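Long-range contacts in Ent-copalyl diphosphate synthase (PDB 5BP8), which belongs to the terpene cyclases, as a mainly alpha-helical protein with a domain related to the squalene-hopene cyclases: residues 76-87 against 131-142; 214-225 against 237-245. All coordinates share one frame; numbering follows the deposited sequence.

Contact 1: residues 76-87 against 131-142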
# COMPACT_ATOMS: atom_id res chain seq x y z
N LEU A 76 11.39 -13.65 3.92
CA LEU A 76 11.14 -14.82 3.05
C LEU A 76 11.51 -14.56 1.59
O LEU A 76 12.20 -15.37 0.97
CB LEU A 76 9.69 -15.31 3.15
CG LEU A 76 9.30 -16.01 4.47
CD1 LEU A 76 7.79 -16.13 4.48
CD2 LEU A 76 10.01 -17.36 4.61
N SER A 77 11.06 -13.41 1.05
CA SER A 77 11.34 -13.08 -0.34
C SER A 77 12.84 -12.93 -0.60
O SER A 77 13.36 -13.45 -1.57
CB SER A 77 10.61 -11.81 -0.75
OG SER A 77 10.67 -11.64 -2.15
N ALA A 78 13.52 -12.19 0.28
CA ALA A 78 14.96 -11.97 0.13
C ALA A 78 15.78 -13.25 0.25
O ALA A 78 16.68 -13.52 -0.60
CB ALA A 78 15.43 -10.95 1.16
N VAL A 79 15.48 -14.04 1.26
CA VAL A 79 16.19 -15.30 1.46
C VAL A 79 15.99 -16.25 0.27
O VAL A 79 16.98 -16.83 -0.28
CB VAL A 79 15.80 -15.96 2.80
CG1 VAL A 79 16.29 -17.40 2.88
CG2 VAL A 79 16.31 -15.13 3.96
N GLU A 80 14.75 -16.38 -0.19
CA GLU A 80 14.49 -17.23 -1.34
C GLU A 80 15.27 -16.74 -2.57
O GLU A 80 15.88 -17.56 -3.30
CB GLU A 80 12.99 -17.32 -1.64
CG GLU A 80 12.63 -18.48 -2.57
CD GLU A 80 12.89 -18.21 -4.03
OE1 GLU A 80 12.87 -17.03 -4.47
OE2 GLU A 80 13.15 -19.21 -4.77
N ALA A 81 15.27 -15.42 -2.80
CA ALA A 81 15.98 -14.84 -3.94
C ALA A 81 17.47 -15.10 -3.85
O ALA A 81 18.12 -15.46 -4.86
CB ALA A 81 15.71 -13.37 -4.05
N LEU A 82 18.03 -14.93 -2.65
CA LEU A 82 19.47 -15.16 -2.49
C LEU A 82 19.85 -16.62 -2.70
O LEU A 82 20.87 -16.90 -3.35
CB LEU A 82 19.98 -14.65 -1.13
CG LEU A 82 19.94 -13.11 -0.98
CD1 LEU A 82 20.11 -12.71 0.49
CD2 LEU A 82 20.98 -12.41 -1.85
N LEU A 83 19.03 -17.55 -2.20
CA LEU A 83 19.30 -18.98 -2.42
C LEU A 83 19.22 -19.30 -3.93
O LEU A 83 20.07 -20.02 -4.48
CB LEU A 83 18.35 -19.86 -1.63
CG LEU A 83 18.56 -19.91 -0.10
CD1 LEU A 83 17.33 -20.46 0.61
CD2 LEU A 83 19.80 -20.75 0.23
N THR A 84 18.19 -18.77 -4.59
CA THR A 84 18.05 -18.96 -6.02
C THR A 84 19.25 -18.40 -6.78
O THR A 84 19.80 -19.09 -7.66
CB THR A 84 16.72 -18.36 -6.53
OG1 THR A 84 15.64 -19.12 -5.96
CG2 THR A 84 16.62 -18.40 -8.05
N GLU A 85 19.68 -17.18 -6.46
CA GLU A 85 20.85 -16.57 -7.11
C GLU A 85 22.13 -17.38 -6.89
O GLU A 85 22.90 -17.61 -7.85
CB GLU A 85 21.07 -15.15 -6.62
CG GLU A 85 22.31 -14.44 -7.14
CD GLU A 85 22.31 -14.20 -8.65
OE1 GLU A 85 21.23 -14.14 -9.25
OE2 GLU A 85 23.40 -14.07 -9.23
N LEU A 86 22.35 -17.81 -5.64
CA LEU A 86 23.55 -18.58 -5.29
C LEU A 86 23.60 -19.91 -6.03
O LEU A 86 24.69 -20.40 -6.35
CB LEU A 86 23.62 -18.80 -3.79
CG LEU A 86 24.13 -17.57 -3.05
CD1 LEU A 86 23.69 -17.60 -1.60
CD2 LEU A 86 25.64 -17.49 -3.17
N ALA A 87 22.44 -20.46 -6.37
CA ALA A 87 22.40 -21.72 -7.13
C ALA A 87 22.58 -21.58 -8.63
O ALA A 87 22.65 -22.59 -9.32
CB ALA A 87 21.10 -22.45 -6.86
N ALA A 131 3.48 -16.24 1.61
CA ALA A 131 4.37 -16.75 2.66
C ALA A 131 4.62 -18.27 2.54
O ALA A 131 5.79 -18.68 2.46
CB ALA A 131 3.88 -16.35 4.03
N PRO A 132 3.55 -19.09 2.40
CA PRO A 132 3.86 -20.52 2.22
C PRO A 132 4.54 -20.83 0.91
O PRO A 132 5.34 -21.78 0.83
CB PRO A 132 2.50 -21.22 2.28
CG PRO A 132 1.48 -20.13 2.30
CD PRO A 132 2.12 -18.82 2.61
N SER A 133 4.22 -20.07 -0.14
CA SER A 133 4.91 -20.26 -1.40
C SER A 133 6.42 -20.11 -1.26
O SER A 133 7.20 -20.95 -1.74
CB SER A 133 4.37 -19.28 -2.44
OG SER A 133 4.94 -19.60 -3.68
N LEU A 134 6.84 -19.06 -0.58
CA LEU A 134 8.26 -18.77 -0.43
C LEU A 134 8.96 -19.75 0.51
O LEU A 134 10.10 -20.18 0.26
CB LEU A 134 8.43 -17.34 0.09
CG LEU A 134 8.12 -16.30 -0.98
CD1 LEU A 134 8.02 -14.93 -0.39
CD2 LEU A 134 9.14 -16.31 -2.12
N LEU A 135 8.27 -20.06 1.60
CA LEU A 135 8.79 -21.03 2.56
C LEU A 135 9.08 -22.39 1.89
O LEU A 135 10.14 -22.98 2.11
CB LEU A 135 7.84 -21.19 3.73
CG LEU A 135 8.29 -22.12 4.86
CD1 LEU A 135 9.61 -21.67 5.41
CD2 LEU A 135 7.27 -22.16 5.98
N ALA A 136 8.14 -22.87 1.05
CA ALA A 136 8.35 -24.12 0.31
C ALA A 136 9.54 -24.01 -0.65
O ALA A 136 10.34 -24.95 -0.73
CB ALA A 136 7.09 -24.54 -0.46
N ASP A 137 9.69 -22.88 -1.34
CA ASP A 137 10.84 -22.73 -2.26
C ASP A 137 12.15 -22.66 -1.49
O ASP A 137 13.16 -23.23 -1.93
CB ASP A 137 10.68 -21.51 -3.16
CG ASP A 137 9.72 -21.76 -4.34
OD1 ASP A 137 9.45 -22.94 -4.66
OD2 ASP A 137 9.30 -20.78 -4.97
N ILE A 138 12.14 -21.99 -0.34
CA ILE A 138 13.33 -21.96 0.53
C ILE A 138 13.71 -23.38 0.95
O ILE A 138 14.86 -23.80 0.78
CB ILE A 138 13.12 -21.07 1.76
CG1 ILE A 138 13.08 -19.60 1.33
CG2 ILE A 138 14.25 -21.30 2.79
CD1 ILE A 138 12.58 -18.67 2.42
N ASN A 139 12.74 -24.15 1.40
CA ASN A 139 13.04 -25.50 1.83
C ASN A 139 13.57 -26.37 0.69
O ASN A 139 14.49 -27.15 0.90
CB ASN A 139 11.84 -26.14 2.53
CG ASN A 139 11.68 -25.62 3.92
OD1 ASN A 139 12.68 -25.31 4.59
ND2 ASN A 139 10.44 -25.51 4.39
N THR A 140 13.05 -26.18 -0.51
CA THR A 140 13.58 -26.86 -1.69
C THR A 140 15.03 -26.52 -1.93
O THR A 140 15.87 -27.42 -2.16
CB THR A 140 12.69 -26.57 -2.92
OG1 THR A 140 11.39 -27.11 -2.66
CG2 THR A 140 13.25 -27.19 -4.16
N ARG A 141 15.36 -25.22 -1.85
CA ARG A 141 16.73 -24.78 -2.04
C ARG A 141 17.66 -25.30 -0.94
O ARG A 141 18.79 -25.67 -1.22
CB ARG A 141 16.83 -23.26 -2.09
CG ARG A 141 16.06 -22.63 -3.23
CD ARG A 141 16.77 -22.76 -4.54
NE ARG A 141 15.98 -22.11 -5.59
CZ ARG A 141 16.23 -22.24 -6.89
NH1 ARG A 141 17.25 -23.00 -7.33
NH2 ARG A 141 15.44 -21.61 -7.76
N LEU A 142 17.17 -25.33 0.31
CA LEU A 142 17.97 -25.84 1.42
C LEU A 142 18.30 -27.32 1.26
O LEU A 142 19.42 -27.76 1.60
CB LEU A 142 17.25 -25.63 2.76
CG LEU A 142 17.11 -24.17 3.19
CD1 LEU A 142 16.31 -24.04 4.48
CD2 LEU A 142 18.46 -23.51 3.37
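The side chain of L76 sits in a hole formed by A131, L134, L135 and I138, a knob-into-hole fit. Its CB meets L134 CB at 3.9 Å. Its branches diverge: CD1 goes to A131, and CD2 reaches I138 CD1 at 3.6 Å, the two side chains crossing at about a right angle. I138 is the reciprocal knob, set among L76, V79, E80 and L83. Its CG1 stands beside the backbone N (chi1 -71°) and lies against E80 CB, which carries CD1 on to L76 and V79. CG2 of I138 turns the other way, to L83 CD1. E80 also fills a hole. Its apolar stem makes much of the contact, with CG 3.7 Å from D137 CB. Its carboxylate is held from outside by salt bridges to R36 and R198 and by S39. R198 also pairs with D137, so it probably offsets the repulsion between E80 OE2 and D137 OD2, 4.2 Å apart. At the C-terminal end, R141 slides past L83 in the opposite sense, CB to CB at 3.8 Å. T84 lies over one face of its guanidinium, and T84 OG1 is 3.0 Å from R141 NE. The helices run roughly parallel, with axes 9.2 Å apart and 32° between them. Helix 98-116 packs on L76, V79 and L83, while helix 31-40 packs on S77, A81 and L134.

Contact 2: residues 214-225 against 237-245; sequences NGSVGCSPAATA and PGVAYLRDV
N214 and G215 pass close by the start of helix 237-245, where P237 CB lies 3.8 Å from G215 CA. The CA atoms of G215 and G238 are also 3.8 Å apart, a close approach that glycine allows. S216 follows. Its CB sits over the centre of the Y241 ring, 3.3 Å from the centroid and 7° off the ring normal, a CH-pi contact. V245 CG2 covers part of the opposite face. Y241 CG is anti to the backbone N (chi1 166°), and the ring reaches across to the turn at C219 and S220. There OH lies 3.4 Å from C219 C, but its hydrogen bond goes to T257 O. S220 caps helix 221-225: its OG accepts from A223 N. P221 CB packs 3.8 Å from L242 CD2. T224 OG1 lies 3.4 Å from Y241 CE2, oblique to the ring. It accepts from V217 N and donates to S220 O at 2.7 Å, above that carbonyl's plane, while T224 N bonds the same oxygen from the other face. A225 packs on L242 CD1. No hydrogen bond crosses between the segments. Shape and the covered aromatic ring therefore join them, while polar bonds inside 214-225 fix the loop that receives Y241.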
# COMPACT_ATOMS: atom_id res chain seq x y z
N ASN A 214 1.05 -1.21 -20.26
CA ASN A 214 0.62 -2.38 -21.03
C ASN A 214 1.55 -3.56 -20.78
O ASN A 214 2.78 -3.42 -20.76
CB ASN A 214 0.58 -2.06 -22.51
CG ASN A 214 -0.64 -1.28 -22.90
OD1 ASN A 214 -1.74 -1.59 -22.46
ND2 ASN A 214 -0.47 -0.25 -23.71
N GLY A 215 0.96 -4.74 -20.59
CA GLY A 215 1.71 -5.96 -20.29
C GLY A 215 1.85 -6.30 -18.81
O GLY A 215 2.18 -7.44 -18.47
N SER A 216 1.65 -5.32 -17.93
CA SER A 216 1.66 -5.59 -16.49
C SER A 216 0.51 -6.53 -16.11
O SER A 216 -0.57 -6.50 -16.74
CB SER A 216 1.57 -4.31 -15.66
OG SER A 216 0.38 -3.60 -15.94
N VAL A 217 0.77 -7.35 -15.10
CA VAL A 217 -0.21 -8.30 -14.59
C VAL A 217 -0.56 -7.89 -13.17
O VAL A 217 0.32 -7.87 -12.28
CB VAL A 217 0.34 -9.73 -14.60
CG1 VAL A 217 -0.63 -10.71 -13.91
CG2 VAL A 217 0.61 -10.15 -16.04
N GLY A 218 -1.82 -7.51 -12.95
CA GLY A 218 -2.23 -7.01 -11.67
C GLY A 218 -1.39 -5.85 -11.14
O GLY A 218 -1.25 -5.73 -9.93
N CYS A 219 -0.84 -4.99 -12.01
CA CYS A 219 0.05 -3.91 -11.57
C CYS A 219 1.16 -4.35 -10.58
O CYS A 219 1.52 -3.58 -9.67
CB CYS A 219 -0.76 -2.74 -10.96
SG CYS A 219 -1.87 -1.93 -12.15
N SER A 220 1.69 -5.56 -10.79
CA SER A 220 2.75 -6.13 -9.97
C SER A 220 3.94 -6.49 -10.82
O SER A 220 3.82 -7.32 -11.73
CB SER A 220 2.29 -7.44 -9.34
OG SER A 220 3.39 -8.12 -8.75
N PRO A 221 5.11 -5.94 -10.50
CA PRO A 221 6.29 -6.43 -11.25
C PRO A 221 6.53 -7.93 -11.05
O PRO A 221 6.85 -8.65 -12.01
CB PRO A 221 7.43 -5.59 -10.66
CG PRO A 221 6.77 -4.34 -10.25
CD PRO A 221 5.45 -4.77 -9.67
N ALA A 222 6.41 -8.43 -9.82
CA ALA A 222 6.63 -9.85 -9.56
C ALA A 222 5.64 -10.75 -10.35
O ALA A 222 6.04 -11.74 -10.94
CB ALA A 222 6.50 -10.15 -8.06
N ALA A 223 4.35 -10.40 -10.33
CA ALA A 223 3.34 -11.20 -11.03
C ALA A 223 3.63 -11.20 -12.53
O ALA A 223 3.44 -12.22 -13.21
CB ALA A 223 1.94 -10.66 -10.75
N THR A 224 4.07 -10.05 -13.04
CA THR A 224 4.40 -9.90 -14.45
C THR A 224 5.58 -10.79 -14.82
O THR A 224 5.57 -11.44 -15.88
CB THR A 224 4.69 -8.43 -14.84
OG1 THR A 224 3.60 -7.58 -14.43
CG2 THR A 224 4.88 -8.29 -16.34
N ALA A 225 6.58 -10.85 -13.95
CA ALA A 225 7.72 -11.73 -14.16
C ALA A 225 7.27 -13.20 -14.21
O ALA A 225 7.77 -13.98 -15.01
CB ALA A 225 8.76 -11.53 -13.07
N PRO A 237 5.08 -6.70 -24.33
CA PRO A 237 4.79 -5.51 -23.54
C PRO A 237 5.18 -5.65 -22.07
O PRO A 237 5.67 -4.69 -21.47
CB PRO A 237 3.28 -5.34 -23.71
CG PRO A 237 3.01 -5.93 -25.06
CD PRO A 237 3.95 -7.08 -25.21
N GLY A 238 4.99 -6.83 -21.50
CA GLY A 238 5.35 -7.03 -20.09
C GLY A 238 6.82 -6.80 -19.82
O GLY A 238 7.21 -6.37 -18.73
N VAL A 239 7.66 -7.12 -20.81
CA VAL A 239 9.08 -6.85 -20.70
C VAL A 239 9.35 -5.35 -20.63
O VAL A 239 10.17 -4.92 -19.83
CB VAL A 239 9.88 -7.51 -21.85
CG1 VAL A 239 11.32 -7.04 -21.83
CG2 VAL A 239 9.83 -9.03 -21.70
N ALA A 240 8.63 -4.55 -21.43
CA ALA A 240 8.79 -3.11 -21.41
C ALA A 240 8.34 -2.53 -20.07
O ALA A 240 8.97 -1.60 -19.54
CB ALA A 240 7.99 -2.47 -22.54
N TYR A 241 7.25 -3.06 -19.53
CA TYR A 241 6.81 -2.62 -18.19
C TYR A 241 7.90 -2.86 -17.15
O TYR A 241 8.28 -1.93 -16.43
CB TYR A 241 5.54 -3.34 -17.84
CG TYR A 241 5.11 -3.27 -16.39
CD1 TYR A 241 4.47 -2.15 -15.87
CD2 TYR A 241 5.27 -4.39 -15.56
CE1 TYR A 241 4.05 -2.12 -14.52
CE2 TYR A 241 4.84 -4.37 -14.25
CZ TYR A 241 4.24 -3.25 -13.73
OH TYR A 241 3.80 -3.30 -12.43
N LEU A 242 8.44 -4.08 -17.09
CA LEU A 242 9.50 -4.40 -16.12
C LEU A 242 10.72 -3.51 -16.33
O LEU A 242 11.29 -2.98 -15.35
CB LEU A 242 9.88 -5.88 -16.18
CG LEU A 242 8.82 -6.82 -15.63
CD1 LEU A 242 9.26 -8.27 -15.75
CD2 LEU A 242 8.51 -6.47 -14.17
N ARG A 243 11.13 -3.32 -17.59
CA ARG A 243 12.25 -2.43 -17.89
C ARG A 243 11.99 -1.01 -17.41
O ARG A 243 12.86 -0.40 -16.78
CB ARG A 243 12.60 -2.46 -19.38
CG ARG A 243 13.18 -3.80 -19.81
CD ARG A 243 13.28 -3.95 -21.33
NE ARG A 243 14.10 -5.09 -21.72
CZ ARG A 243 14.26 -5.54 -22.97
NH1 ARG A 243 13.65 -4.95 -24.00
NH2 ARG A 243 15.03 -6.59 -23.20
N ASP A 244 10.82 -0.49 -17.71
CA ASP A 244 10.48 0.89 -17.31
C ASP A 244 10.48 1.05 -15.80
O ASP A 244 11.00 2.04 -15.26
CB ASP A 244 9.12 1.30 -17.84
CG ASP A 244 9.13 1.59 -19.35
OD1 ASP A 244 10.22 1.83 -19.92
OD2 ASP A 244 8.03 1.58 -19.93
N VAL A 245 9.89 0.09 -15.11
CA VAL A 245 9.75 0.21 -13.66
C VAL A 245 11.12 0.19 -12.99
O VAL A 245 11.43 1.06 -12.17
CB VAL A 245 8.83 -0.89 -13.11
CG1 VAL A 245 8.85 -0.91 -11.59
CG2 VAL A 245 7.41 -0.71 -13.62

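Both contacts are largely buried, but they join different kinds of element. Contact 1 pairs two long helices running roughly parallel. Contact 2 sets a loop and a short helix start against a helix that follows soon after in the chain, the helices being nearer antiparallel. Their centres are 22 Å apart and they do not touch. Helix 31-40 links them, since it packs on residues of both. Contact 1 mixes aliphatic knobs with charged groups, and its carboxylates are paired with arginines from other parts of the chain. Contact 2 has no such charge cluster; a tyrosine face, close glycine backbones and proline-leucine packing join its segments. Each has a border open to solvent, at A87 and at P237.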